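Local coordinates for uncharacterized protein YhfS (Escherichia coli, PDB 4J8L) that is of unknown function but carries covalently bound pyridoxal 5'-phosphate, and may catalyse amino-acid chemistry such as cysteine synthesis, at residues A67-Q72 and D211-I216; P166-D171 and V189-C194; A247-V252 and P342-E347; I315-Y320 and E348-I353. One frame throughout, in Å; residues are numbered along the deposited sequence.

Interaction 1: residues A67-Q72 and D211-I216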
loop_
_atom_site.group_PDB
_atom_site.type_symbol
_atom_site.label_atom_id
_atom_site.label_comp_id
_atom_site.label_asym_id
_atom_site.label_seq_id
_atom_site.Cartn_x
_atom_site.Cartn_y
_atom_site.Cartn_z
ATOM N N ALA A 67 -5.669 -18.682 0.317
ATOM C CA ALA A 67 -6.204 -18.409 -1.009
ATOM C C ALA A 67 -6.000 -16.952 -1.421
ATOM O O ALA A 67 -5.649 -16.102 -0.601
ATOM C CB ALA A 67 -7.682 -18.762 -1.055
ATOM N N ALA A 68 -6.215 -16.675 -2.703
ATOM C CA ALA A 68 -6.171 -15.304 -3.199
ATOM C C ALA A 68 -7.082 -15.116 -4.404
ATOM O O ALA A 68 -7.412 -16.069 -5.108
ATOM C CB ALA A 68 -4.737 -14.902 -3.552
ATOM N N ALA A 69 -7.501 -13.876 -4.631
ATOM C CA ALA A 69 -8.259 -13.541 -5.830
ATOM C C ALA A 69 -7.769 -12.221 -6.382
ATOM O O ALA A 69 -7.627 -11.251 -5.641
ATOM C CB ALA A 69 -9.752 -13.454 -5.523
ATOM N N LEU A 70 -7.513 -12.182 -7.685
ATOM C CA LEU A 70 -7.254 -10.913 -8.358
ATOM C C LEU A 70 -8.601 -10.330 -8.782
ATOM O O LEU A 70 -9.504 -11.070 -9.198
ATOM C CB LEU A 70 -6.336 -11.132 -9.576
ATOM C CG LEU A 70 -4.925 -11.616 -9.227
ATOM C CD1 LEU A 70 -4.096 -11.890 -10.500
ATOM C CD2 LEU A 70 -4.226 -10.590 -8.356
ATOM N N VAL A 71 -8.756 -9.014 -8.633
ATOM C CA VAL A 71 -10.024 -8.352 -8.926
ATOM C C VAL A 71 -9.795 -7.049 -9.705
ATOM O O VAL A 71 -8.703 -6.465 -9.677
ATOM C CB VAL A 71 -10.809 -8.000 -7.639
ATOM C CG1 VAL A 71 -11.108 -9.261 -6.810
ATOM C CG2 VAL A 71 -10.030 -6.986 -6.810
ATOM N N GLN A 72 -10.835 -6.598 -10.393
ATOM C CA GLN A 72 -10.817 -5.301 -11.053
ATOM C C GLN A 72 -10.913 -4.179 -10.023
ATOM O O GLN A 72 -11.352 -4.390 -8.877
ATOM C CB GLN A 72 -11.985 -5.175 -12.035
ATOM C CG GLN A 72 -12.013 -6.243 -13.126
ATOM C CD GLN A 72 -10.978 -5.995 -14.227
ATOM O OE1 GLN A 72 -10.053 -5.176 -14.083
ATOM N NE2 GLN A 72 -11.140 -6.699 -15.345
ATOM N N ASP A 211 -12.525 -19.148 3.011
ATOM C CA ASP A 211 -13.959 -18.870 3.078
ATOM C C ASP A 211 -14.265 -17.458 2.553
ATOM O O ASP A 211 -15.233 -17.258 1.822
ATOM C CB ASP A 211 -14.567 -19.155 4.465
ATOM C CG ASP A 211 -13.951 -18.330 5.588
ATOM O OD1 ASP A 211 -12.967 -17.603 5.376
ATOM O OD2 ASP A 211 -14.460 -18.440 6.723
ATOM N N VAL A 212 -13.409 -16.499 2.877
ATOM C CA VAL A 212 -13.591 -15.144 2.361
ATOM C C VAL A 212 -13.339 -15.057 0.850
ATOM O O VAL A 212 -14.152 -14.502 0.106
ATOM C CB VAL A 212 -12.679 -14.135 3.073
ATOM C CG1 VAL A 212 -12.898 -12.736 2.496
ATOM C CG2 VAL A 212 -12.941 -14.163 4.565
ATOM N N ILE A 213 -12.211 -15.601 0.402
ATOM C CA ILE A 213 -11.864 -15.579 -1.016
ATOM C C ILE A 213 -12.930 -16.282 -1.861
ATOM O O ILE A 213 -13.283 -15.802 -2.940
ATOM C CB ILE A 213 -10.491 -16.226 -1.264
ATOM C CG1 ILE A 213 -9.406 -15.463 -0.496
ATOM C CG2 ILE A 213 -10.154 -16.262 -2.767
ATOM C CD1 ILE A 213 -9.344 -13.979 -0.829
ATOM N N ASN A 214 -13.443 -17.408 -1.367
ATOM C CA ASN A 214 -14.487 -18.129 -2.086
ATOM C C ASN A 214 -15.753 -17.282 -2.229
ATOM O O ASN A 214 -16.409 -17.314 -3.270
ATOM C CB ASN A 214 -14.827 -19.461 -1.405
ATOM C CG ASN A 214 -13.750 -20.510 -1.596
ATOM O OD1 ASN A 214 -12.955 -20.440 -2.532
ATOM N ND2 ASN A 214 -13.734 -21.503 -0.713
ATOM N N ARG A 215 -16.083 -16.511 -1.196
ATOM C CA ARG A 215 -17.248 -15.635 -1.285
ATOM C C ARG A 215 -17.028 -14.553 -2.334
ATOM O O ARG A 215 -17.955 -14.157 -3.042
ATOM C CB ARG A 215 -17.599 -15.012 0.073
ATOM C CG ARG A 215 -18.199 -16.016 1.053
ATOM C CD ARG A 215 -18.975 -15.340 2.177
ATOM N NE ARG A 215 -18.107 -14.620 3.101
ATOM C CZ ARG A 215 -17.502 -15.184 4.144
ATOM N NH1 ARG A 215 -17.662 -16.476 4.385
ATOM N NH2 ARG A 215 -16.730 -14.458 4.940
ATOM N N ILE A 216 -15.793 -14.079 -2.434
ATOM C CA ILE A 216 -15.463 -13.091 -3.445
ATOM C C ILE A 216 -15.573 -13.702 -4.842
ATOM O O ILE A 216 -16.229 -13.148 -5.725
ATOM C CB ILE A 216 -14.055 -12.520 -3.224
ATOM C CG1 ILE A 216 -14.014 -11.706 -1.928
ATOM C CG2 ILE A 216 -13.618 -11.676 -4.422
ATOM C CD1 ILE A 216 -12.640 -11.163 -1.589
#
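Ala67 presses its single methyl against Ile213: CB lies 3.8 Å from Ile213 CG1, with Ile213 CB equally near. Ala68 turns its own methyl the other way, onto Leu59 of helix 50-62, and offers backbone instead, its O standing 3.6 Å from Ile213 CG2. Ala69 faces the helix again, and its CB is shared by two isoleucines one turn apart, 4.0 Å from Ile213 CG2 and 4.4 Å from Ile216 CG2. Val71 ends the row with CG1 at 4.2 Å from Ile216 CG2. No hydrogen bond crosses; the contact is apolar, and the strand and helix axes approach to 7.7 Å, 28° apart, consistent with the small alanines between them. Ile213 divides its branches among the three alanines: CG2 stands anti to the backbone N and CG1 beside it (chi1 -60°), which gives CG1 to Ala67 and CG2 to Ala68 and Ala69. An alanine here would remove both branches and would probably leave Ala69 CB and Ala68 O without their cover from this residue, opening a gap over the strand. Ile213 and Ile216 also rest on Val206 of strand 203-208, to which strand 67-72 is bonded antiparallel. Helix 210-219 thus packs on one face of the seven-stranded mixed sheet at its outermost strand 67-72; such a sheet with its flanking helices is characteristic of the large domain of fold type I pyridoxal-phosphate enzymes.

Interaction 2: residues P166-D171 and V189-C194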
loop_
_atom_site.group_PDB
_atom_site.type_symbol
_atom_site.label_atom_id
_atom_site.label_comp_id
_atom_site.label_asym_id
_atom_site.label_seq_id
_atom_site.Cartn_x
_atom_site.Cartn_y
_atom_site.Cartn_z
ATOM N N PRO A 166 -13.803 -10.342 12.639
ATOM C CA PRO A 166 -13.090 -10.534 11.369
ATOM C C PRO A 166 -12.403 -9.244 10.953
ATOM O O PRO A 166 -12.996 -8.170 11.091
ATOM C CB PRO A 166 -14.210 -10.871 10.385
ATOM C CG PRO A 166 -15.318 -11.408 11.232
ATOM C CD PRO A 166 -15.242 -10.633 12.514
ATOM N N ALA A 167 -11.172 -9.341 10.458
ATOM C CA ALA A 167 -10.398 -8.149 10.152
ATOM C C ALA A 167 -9.844 -8.157 8.734
ATOM O O ALA A 167 -9.290 -9.157 8.270
ATOM C CB ALA A 167 -9.268 -7.972 11.155
ATOM N N LEU A 168 -10.001 -7.023 8.061
ATOM C CA LEU A 168 -9.402 -6.809 6.749
ATOM C C LEU A 168 -8.305 -5.769 6.875
ATOM O O LEU A 168 -8.485 -4.757 7.548
ATOM C CB LEU A 168 -10.466 -6.303 5.778
ATOM C CG LEU A 168 -10.048 -5.921 4.359
ATOM C CD1 LEU A 168 -11.196 -6.228 3.421
ATOM C CD2 LEU A 168 -9.661 -4.437 4.254
ATOM N N THR A 169 -7.170 -6.000 6.221
ATOM C CA THR A 169 -6.145 -4.969 6.179
ATOM C C THR A 169 -6.024 -4.337 4.801
ATOM O O THR A 169 -6.123 -5.003 3.768
ATOM C CB THR A 169 -4.766 -5.485 6.629
ATOM O OG1 THR A 169 -4.420 -6.653 5.871
ATOM C CG2 THR A 169 -4.784 -5.821 8.116
ATOM N N ASP A 170 -5.809 -3.027 4.820
ATOM C CA ASP A 170 -5.489 -2.233 3.645
ATOM C C ASP A 170 -3.972 -2.119 3.657
ATOM O O ASP A 170 -3.405 -1.350 4.425
ATOM C CB ASP A 170 -6.149 -0.854 3.816
ATOM C CG ASP A 170 -5.763 0.150 2.730
ATOM O OD1 ASP A 170 -4.837 -0.104 1.935
ATOM O OD2 ASP A 170 -6.387 1.229 2.694
ATOM N N ASP A 171 -3.312 -2.890 2.798
ATOM C CA ASP A 171 -1.854 -3.021 2.840
ATOM C C ASP A 171 -1.150 -2.200 1.765
ATOM O O ASP A 171 0.054 -2.374 1.547
ATOM C CB ASP A 171 -1.445 -4.497 2.696
ATOM C CG ASP A 171 -1.872 -5.340 3.888
ATOM O OD1 ASP A 171 -1.201 -5.261 4.933
ATOM O OD2 ASP A 171 -2.876 -6.083 3.775
ATOM N N VAL A 189 -8.158 -11.232 5.724
ATOM C CA VAL A 189 -7.685 -10.960 4.365
ATOM C C VAL A 189 -6.867 -9.684 4.314
ATOM O O VAL A 189 -7.167 -8.711 5.025
ATOM C CB VAL A 189 -8.829 -10.823 3.319
ATOM C CG1 VAL A 189 -9.417 -12.187 2.945
ATOM C CG2 VAL A 189 -9.913 -9.868 3.809
ATOM N N SER A 190 -5.829 -9.723 3.480
ATOM C CA SER A 190 -5.079 -8.544 3.053
ATOM C C SER A 190 -5.638 -8.034 1.738
ATOM O O SER A 190 -6.199 -8.801 0.959
ATOM C CB SER A 190 -3.608 -8.900 2.829
ATOM O OG SER A 190 -2.844 -8.805 4.017
ATOM N N THR A 191 -5.473 -6.740 1.474
ATOM C CA THR A 191 -5.857 -6.201 0.177
ATOM C C THR A 191 -4.779 -5.246 -0.314
ATOM O O THR A 191 -4.151 -4.547 0.477
ATOM C CB THR A 191 -7.185 -5.417 0.234
ATOM O OG1 THR A 191 -7.035 -4.280 1.093
ATOM C CG2 THR A 191 -8.330 -6.275 0.718
ATOM N N PHE A 192 -4.570 -5.214 -1.622
ATOM C CA PHE A 192 -3.638 -4.246 -2.200
ATOM C C PHE A 192 -3.798 -4.061 -3.695
ATOM O O PHE A 192 -4.189 -4.987 -4.401
ATOM C CB PHE A 192 -2.176 -4.602 -1.881
ATOM C CG PHE A 192 -1.782 -6.015 -2.217
ATOM C CD1 PHE A 192 -1.927 -7.028 -1.277
ATOM C CD2 PHE A 192 -1.208 -6.324 -3.454
ATOM C CE1 PHE A 192 -1.541 -8.332 -1.565
ATOM C CE2 PHE A 192 -0.821 -7.634 -3.752
ATOM C CZ PHE A 192 -0.986 -8.635 -2.806
ATOM N N SER A 193 -3.474 -2.855 -4.163
ATOM C CA SER A 193 -3.318 -2.581 -5.589
ATOM C C SER A 193 -2.065 -3.244 -6.157
ATOM O O SER A 193 -0.983 -3.123 -5.592
ATOM C CB SER A 193 -3.219 -1.067 -5.820
ATOM O OG SER A 193 -2.791 -0.785 -7.143
ATOM N N CYS A 194 -2.199 -3.935 -7.282
ATOM C CA CYS A 194 -1.003 -4.438 -7.964
ATOM C C CYS A 194 -0.359 -3.363 -8.834
ATOM O O CYS A 194 0.812 -3.473 -9.179
ATOM C CB CYS A 194 -1.302 -5.684 -8.787
ATOM S SG CYS A 194 -1.873 -7.043 -7.721
#
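Thr169 and Asp171 exchange hydrogen bonds with strand 189-193 in a parallel pairing within the mixed sheet, the sheet being that of the fold type I (aminotransferase) large domain. Backbone bonds set the register: Thr169 N gives a bond of 3.0 Å to Val189 O, and Asp171 N gives another of 3.0 Å to Thr191 O. Between them Thr169 O takes Thr191 N in a weak, bent bond. A longer weak bond joins Val189 N to Ala167 O.

A hydroxyl reinforces the backbone. Thr191 OG1, held between its own N and carbonyl carbon (chi1 63°), donates at 2.9 Å to the same Thr169 O, which is therefore gripped from one residue by both N and OG1. Apolar contact fills the face shared by Leu168, Val189 and Thr191: Leu168 CD1 is 3.9 Å from Val189 CG2 and equally far from Thr191 CG2, the leucine crossing the threonine at about a right angle. Helix 74-86 covers this face, meeting Leu168 and Thr191.

On the side of Thr169 and Ser190 a buried polar cluster forms. There Asp171 is fixed through both oxygens: OD1 accepts from His142 ND1 and Gly182 N, while OD2 takes two hydroxyls, Thr169 OG1 at 2.7 Å on its syn side, 26° out of the carboxylate plane, and Ser190 OG, also at 2.7 Å, from 46° above that plane, the two donors arriving from its opposite faces.

Interaction 3: residues A247-V252 and P342-E347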
loop_
_atom_site.group_PDB
_atom_site.type_symbol
_atom_site.label_atom_id
_atom_site.label_comp_id
_atom_site.label_asym_id
_atom_site.label_seq_id
_atom_site.Cartn_x
_atom_site.Cartn_y
_atom_site.Cartn_z
ATOM N N ALA A 247 13.866 -1.823 -1.514
ATOM C CA ALA A 247 14.923 -1.804 -0.510
ATOM C C ALA A 247 15.991 -0.821 -0.954
ATOM O O ALA A 247 16.579 -0.124 -0.136
ATOM C CB ALA A 247 15.518 -3.177 -0.317
ATOM N N VAL A 248 16.237 -0.767 -2.258
ATOM C CA VAL A 248 17.187 0.207 -2.787
ATOM C C VAL A 248 16.662 1.614 -2.474
ATOM O O VAL A 248 17.415 2.485 -2.029
ATOM C CB VAL A 248 17.380 0.035 -4.310
ATOM C CG1 VAL A 248 18.152 1.224 -4.895
ATOM C CG2 VAL A 248 18.124 -1.266 -4.617
ATOM N N GLN A 249 15.365 1.816 -2.680
ATOM C CA GLN A 249 14.749 3.124 -2.442
ATOM C C GLN A 249 14.811 3.495 -0.966
ATOM O O GLN A 249 15.039 4.662 -0.616
ATOM C CB GLN A 249 13.291 3.152 -2.916
ATOM C CG GLN A 249 12.583 4.476 -2.607
ATOM C CD GLN A 249 11.109 4.470 -2.956
ATOM O OE1 GLN A 249 10.695 3.896 -3.959
ATOM N NE2 GLN A 249 10.306 5.134 -2.131
ATOM N N ALA A 250 14.585 2.513 -0.099
ATOM C CA ALA A 250 14.608 2.767 1.340
ATOM C C ALA A 250 15.986 3.256 1.766
ATOM O O ALA A 250 16.101 4.146 2.610
ATOM C CB ALA A 250 14.209 1.521 2.124
ATOM N N GLY A 251 17.024 2.679 1.168
ATOM C CA GLY A 251 18.387 3.114 1.407
ATOM C C GLY A 251 18.632 4.541 0.944
ATOM O O GLY A 251 19.289 5.327 1.640
ATOM N N VAL A 252 18.120 4.870 -0.239
ATOM C CA VAL A 252 18.213 6.235 -0.773
ATOM C C VAL A 252 17.555 7.236 0.180
ATOM O O VAL A 252 18.131 8.277 0.503
ATOM C CB VAL A 252 17.569 6.324 -2.171
ATOM C CG1 VAL A 252 17.366 7.764 -2.603
ATOM C CG2 VAL A 252 18.430 5.584 -3.191
ATOM N N PRO A 342 11.587 9.305 -3.629
ATOM C CA PRO A 342 12.708 9.158 -4.569
ATOM C C PRO A 342 12.436 8.207 -5.737
ATOM O O PRO A 342 13.150 8.281 -6.733
ATOM C CB PRO A 342 13.821 8.581 -3.690
ATOM C CG PRO A 342 13.484 9.061 -2.303
ATOM C CD PRO A 342 11.984 8.974 -2.248
ATOM N N ASN A 343 11.451 7.319 -5.616
ATOM C CA ASN A 343 11.225 6.333 -6.658
ATOM C C ASN A 343 12.534 5.616 -7.001
ATOM O O ASN A 343 13.191 5.116 -6.097
ATOM C CB ASN A 343 10.534 6.948 -7.881
ATOM C CG ASN A 343 9.078 7.312 -7.595
ATOM O OD1 ASN A 343 8.380 6.582 -6.893
ATOM N ND2 ASN A 343 8.619 8.437 -8.137
ATOM N N ARG A 344 12.938 5.615 -8.269
ATOM C CA ARG A 344 14.119 4.845 -8.678
ATOM C C ARG A 344 15.411 5.671 -8.677
ATOM O O ARG A 344 16.472 5.161 -9.076
ATOM C CB ARG A 344 13.924 4.230 -10.072
ATOM C CG ARG A 344 12.609 3.477 -10.269
ATOM C CD ARG A 344 12.630 2.062 -9.673
ATOM N NE ARG A 344 12.628 2.037 -8.203
ATOM C CZ ARG A 344 11.581 2.329 -7.437
ATOM N NH1 ARG A 344 11.694 2.257 -6.118
ATOM N NH2 ARG A 344 10.431 2.708 -7.977
ATOM N N SER A 345 15.317 6.925 -8.252
ATOM C CA SER A 345 16.475 7.823 -8.259
ATOM C C SER A 345 17.373 7.614 -7.044
ATOM O O SER A 345 16.997 6.950 -6.075
ATOM C CB SER A 345 16.018 9.281 -8.309
ATOM O OG SER A 345 15.444 9.669 -7.080
ATOM N N GLY A 346 18.568 8.190 -7.108
ATOM C CA GLY A 346 19.495 8.183 -5.992
ATOM C C GLY A 346 19.457 9.504 -5.247
ATOM O O GLY A 346 18.865 10.482 -5.707
ATOM N N GLU A 347 20.085 9.523 -4.082
ATOM C CA GLU A 347 19.983 10.677 -3.202
ATOM C C GLU A 347 20.714 11.876 -3.776
ATOM O O GLU A 347 20.306 13.021 -3.561
ATOM C CB GLU A 347 20.493 10.340 -1.799
ATOM C CG GLU A 347 21.977 9.970 -1.725
ATOM C CD GLU A 347 22.256 8.489 -1.970
ATOM O OE1 GLU A 347 21.366 7.772 -2.482
ATOM O OE2 GLU A 347 23.369 8.046 -1.633
HETATM O O HOH W 1 8.634 4.036 -5.721
#
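Gln249 reaches from helix 229-261 over the type II' turn of residues 342-345. Its CB lies 3.7 Å from Arg344 NH1, and CG passes Asn343 O at 3.6 Å. A chi1 of 176° sets CG anti to the backbone N, and the chain runs on extended to the amide. There OE1 accepts a 2.9 Å bond from Arg344 NH1, in the carbonyl plane and on a lone pair but tilted 28° from the guanidinium plane, while NE2 is nearest to Pro342 CD. The arginine bends at chi2 and chi3 to return its guanidinium to the helix.

A water joins the group, 2.7 Å from Gln249 OE1 and bonded also to Arg344 NH2 and to Asn343 OD1; the ND2 of that asparagine is held by Pro316 O. One turn on, Val252 adds its methyls: CG1 meets Pro342 CB at 3.8 Å, and CG2 lies 3.5 Å from Ser345 O and 3.7 Å from Glu347 OE1. The OE2 of that glutamate is paired with Arg255.

One direct polar bond and one water bridge thus join the helix to the turn, and the arginine's charge would probably polarise the Gln249 carbonyl.

Interaction 4: residues I315-Y320 and E348-I353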
loop_
_atom_site.group_PDB
_atom_site.type_symbol
_atom_site.label_atom_id
_atom_site.label_comp_id
_atom_site.label_asym_id
_atom_site.label_seq_id
_atom_site.Cartn_x
_atom_site.Cartn_y
_atom_site.Cartn_z
ATOM N N ILE A 315 9.533 6.558 -12.492
ATOM C CA ILE A 315 10.963 6.339 -12.338
ATOM C C ILE A 315 11.706 7.527 -11.685
ATOM O O ILE A 315 12.401 7.336 -10.680
ATOM C CB ILE A 315 11.576 5.873 -13.686
ATOM C CG1 ILE A 315 11.129 4.418 -13.938
ATOM C CG2 ILE A 315 13.086 6.038 -13.678
ATOM C CD1 ILE A 315 11.320 3.932 -15.359
ATOM N N PRO A 316 11.561 8.748 -12.238
ATOM C CA PRO A 316 12.202 9.905 -11.594
ATOM C C PRO A 316 11.547 10.171 -10.231
ATOM O O PRO A 316 10.448 9.680 -9.969
ATOM C CB PRO A 316 11.900 11.063 -12.562
ATOM C CG PRO A 316 11.543 10.421 -13.864
ATOM C CD PRO A 316 10.835 9.151 -13.460
ATOM N N PRO A 317 12.215 10.943 -9.371
ATOM C CA PRO A 317 11.643 11.177 -8.040
ATOM C C PRO A 317 10.403 12.055 -8.134
ATOM O O PRO A 317 10.338 12.942 -8.994
ATOM C CB PRO A 317 12.768 11.930 -7.317
ATOM C CG PRO A 317 13.479 12.671 -8.420
ATOM C CD PRO A 317 13.453 11.712 -9.595
ATOM N N LEU A 318 9.438 11.816 -7.246
ATOM C CA LEU A 318 8.249 12.653 -7.154
ATOM C C LEU A 318 8.499 13.749 -6.117
ATOM O O LEU A 318 8.843 13.440 -4.981
ATOM C CB LEU A 318 7.053 11.810 -6.720
ATOM C CG LEU A 318 5.738 12.497 -6.332
ATOM C CD1 LEU A 318 5.032 13.074 -7.551
ATOM C CD2 LEU A 318 4.852 11.476 -5.625
ATOM N N PHE A 319 8.347 15.007 -6.530
ATOM C CA PHE A 319 8.350 16.171 -5.619
ATOM C C PHE A 319 6.915 16.688 -5.661
ATOM O O PHE A 319 6.458 17.127 -6.723
ATOM C CB PHE A 319 9.270 17.282 -6.136
ATOM C CG PHE A 319 10.753 17.069 -5.885
ATOM C CD1 PHE A 319 11.379 15.860 -6.177
ATOM C CD2 PHE A 319 11.533 18.128 -5.429
ATOM C CE1 PHE A 319 12.753 15.709 -5.977
ATOM C CE2 PHE A 319 12.896 17.991 -5.220
ATOM C CZ PHE A 319 13.515 16.778 -5.500
ATOM N N TYR A 320 6.202 16.633 -4.529
ATOM C CA TYR A 320 4.750 16.780 -4.526
ATOM C C TYR A 320 4.286 17.601 -3.330
ATOM O O TYR A 320 5.000 17.728 -2.338
ATOM C CB TYR A 320 4.096 15.387 -4.460
ATOM C CG TYR A 320 2.652 15.308 -4.913
ATOM C CD1 TYR A 320 2.210 16.018 -6.029
ATOM C CD2 TYR A 320 1.737 14.506 -4.244
ATOM C CE1 TYR A 320 0.886 15.942 -6.453
ATOM C CE2 TYR A 320 0.414 14.423 -4.656
ATOM C CZ TYR A 320 -0.006 15.143 -5.764
ATOM O OH TYR A 320 -1.316 15.060 -6.191
ATOM N N GLU A 348 21.787 11.631 -4.517
ATOM C CA GLU A 348 22.529 12.757 -5.067
ATOM C C GLU A 348 21.708 13.496 -6.121
ATOM O O GLU A 348 21.794 14.722 -6.240
ATOM C CB GLU A 348 23.888 12.318 -5.610
ATOM C CG GLU A 348 24.801 11.676 -4.573
ATOM C CD GLU A 348 25.237 12.628 -3.464
ATOM O OE1 GLU A 348 25.015 13.854 -3.583
ATOM O OE2 GLU A 348 25.811 12.142 -2.465
ATOM N N THR A 349 20.899 12.752 -6.873
ATOM C CA THR A 349 19.990 13.354 -7.844
ATOM C C THR A 349 18.920 14.194 -7.148
ATOM O O THR A 349 18.627 15.311 -7.566
ATOM C CB THR A 349 19.317 12.277 -8.720
ATOM O OG1 THR A 349 20.294 11.714 -9.603
ATOM C CG2 THR A 349 18.175 12.855 -9.550
ATOM N N VAL A 350 18.334 13.660 -6.083
ATOM C CA VAL A 350 17.301 14.404 -5.368
ATOM C C VAL A 350 17.890 15.677 -4.770
ATOM O O VAL A 350 17.289 16.759 -4.862
ATOM C CB VAL A 350 16.641 13.551 -4.266
ATOM C CG1 VAL A 350 15.704 14.404 -3.412
ATOM C CG2 VAL A 350 15.876 12.387 -4.893
ATOM N N LEU A 351 19.080 15.554 -4.189
ATOM C CA LEU A 351 19.757 16.703 -3.586
ATOM C C LEU A 351 20.082 17.758 -4.642
ATOM O O LEU A 351 19.911 18.960 -4.407
ATOM C CB LEU A 351 21.027 16.245 -2.866
ATOM C CG LEU A 351 21.757 17.163 -1.900
ATOM C CD1 LEU A 351 20.873 17.455 -0.702
ATOM C CD2 LEU A 351 23.048 16.497 -1.459
ATOM N N ARG A 352 20.539 17.307 -5.807
ATOM C CA ARG A 352 20.870 18.224 -6.887
ATOM C C ARG A 352 19.634 18.968 -7.381
ATOM O O ARG A 352 19.656 20.182 -7.557
ATOM C CB ARG A 352 21.539 17.490 -8.050
ATOM C CG ARG A 352 21.882 18.413 -9.229
ATOM C CD ARG A 352 22.501 17.651 -10.406
ATOM N NE ARG A 352 21.611 16.614 -10.936
ATOM C CZ ARG A 352 20.526 16.861 -11.666
ATOM N NH1 ARG A 352 20.180 18.115 -11.946
ATOM N NH2 ARG A 352 19.771 15.854 -12.097
ATOM N N ILE A 353 18.550 18.237 -7.611
ATOM C CA ILE A 353 17.323 18.875 -8.070
ATOM C C ILE A 353 16.832 19.873 -7.022
ATOM O O ILE A 353 16.406 20.988 -7.355
ATOM C CB ILE A 353 16.226 17.831 -8.388
ATOM C CG1 ILE A 353 16.631 17.007 -9.610
ATOM C CG2 ILE A 353 14.896 18.524 -8.650
ATOM C CD1 ILE A 353 15.693 15.823 -9.858
#
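Phe319 drives the tip of its ring into the hollow between Val350 and Ile353, neighbours on one face of helix 347-360. CZ is the leading atom: it lies 3.8 Å from Val350 CG1 and 3.9 Å from Ile353 CG2. The helix backbone forms the floor of the notch, since Val350 O sits in the plane of the ring at its edge, 3.8 Å from CZ. The flanks follow the same division, CE1 nearing Val350 CG1 and CE2 nearing Ile353 CG2. Both ring and isoleucine, and ring and valine, approach one another obliquely.

Pro317, two residues back, is the second bump and also points to the helix. Its CB touches Val350 CG2 at 4.0 Å, and its CG touches Ile353 CD1 at 4.1 Å. Each helix residue is therefore shared by branch. Val350 sets CG1 anti to its backbone N (chi1 172°), which hands CG1 to the phenylalanine and leaves CG2 for the proline; Ile353 divides CG2 and CD1 between them in like manner. An alanine in place of Phe319 would strip away the ring and would probably leave a gap between Val350 and Ile353, with Val350 CG1 and Ile353 CG2 no longer met by a ring.

The ring is hemmed in further by Ile338 and Ile340 of strand 337-341 and by Leu294 and Ala297 of helix 290-299. Helices packed on an antiparallel sheet in this way form the alpha/beta sandwich typical of the small C-terminal domain of fold type I enzymes.

In the fold
Interactions 1 and 2 share the seven-stranded sheet, their centres 11 Å apart, and touch where Val212 CG1 meets Val189 CG1 at 3.6 Å. Interactions 3 and 4, with centres 10 Å apart, are joined by the turn: Arg344 N lies 3.0 Å from Ile315 O, a probable hydrogen bond, and Ser345 OG packs 3.5 Å from Pro317 CB. The two pairs belong to different parts of the chain; interactions 2 and 3 have nearest atoms about 11 Å apart, interactions 1 and 4 about 22 Å. Interaction 2 is tied to the cofactor site, because Ser193 OG bonds the backbone N of the modified lysine, residue 196, that carries pyridoxal phosphate.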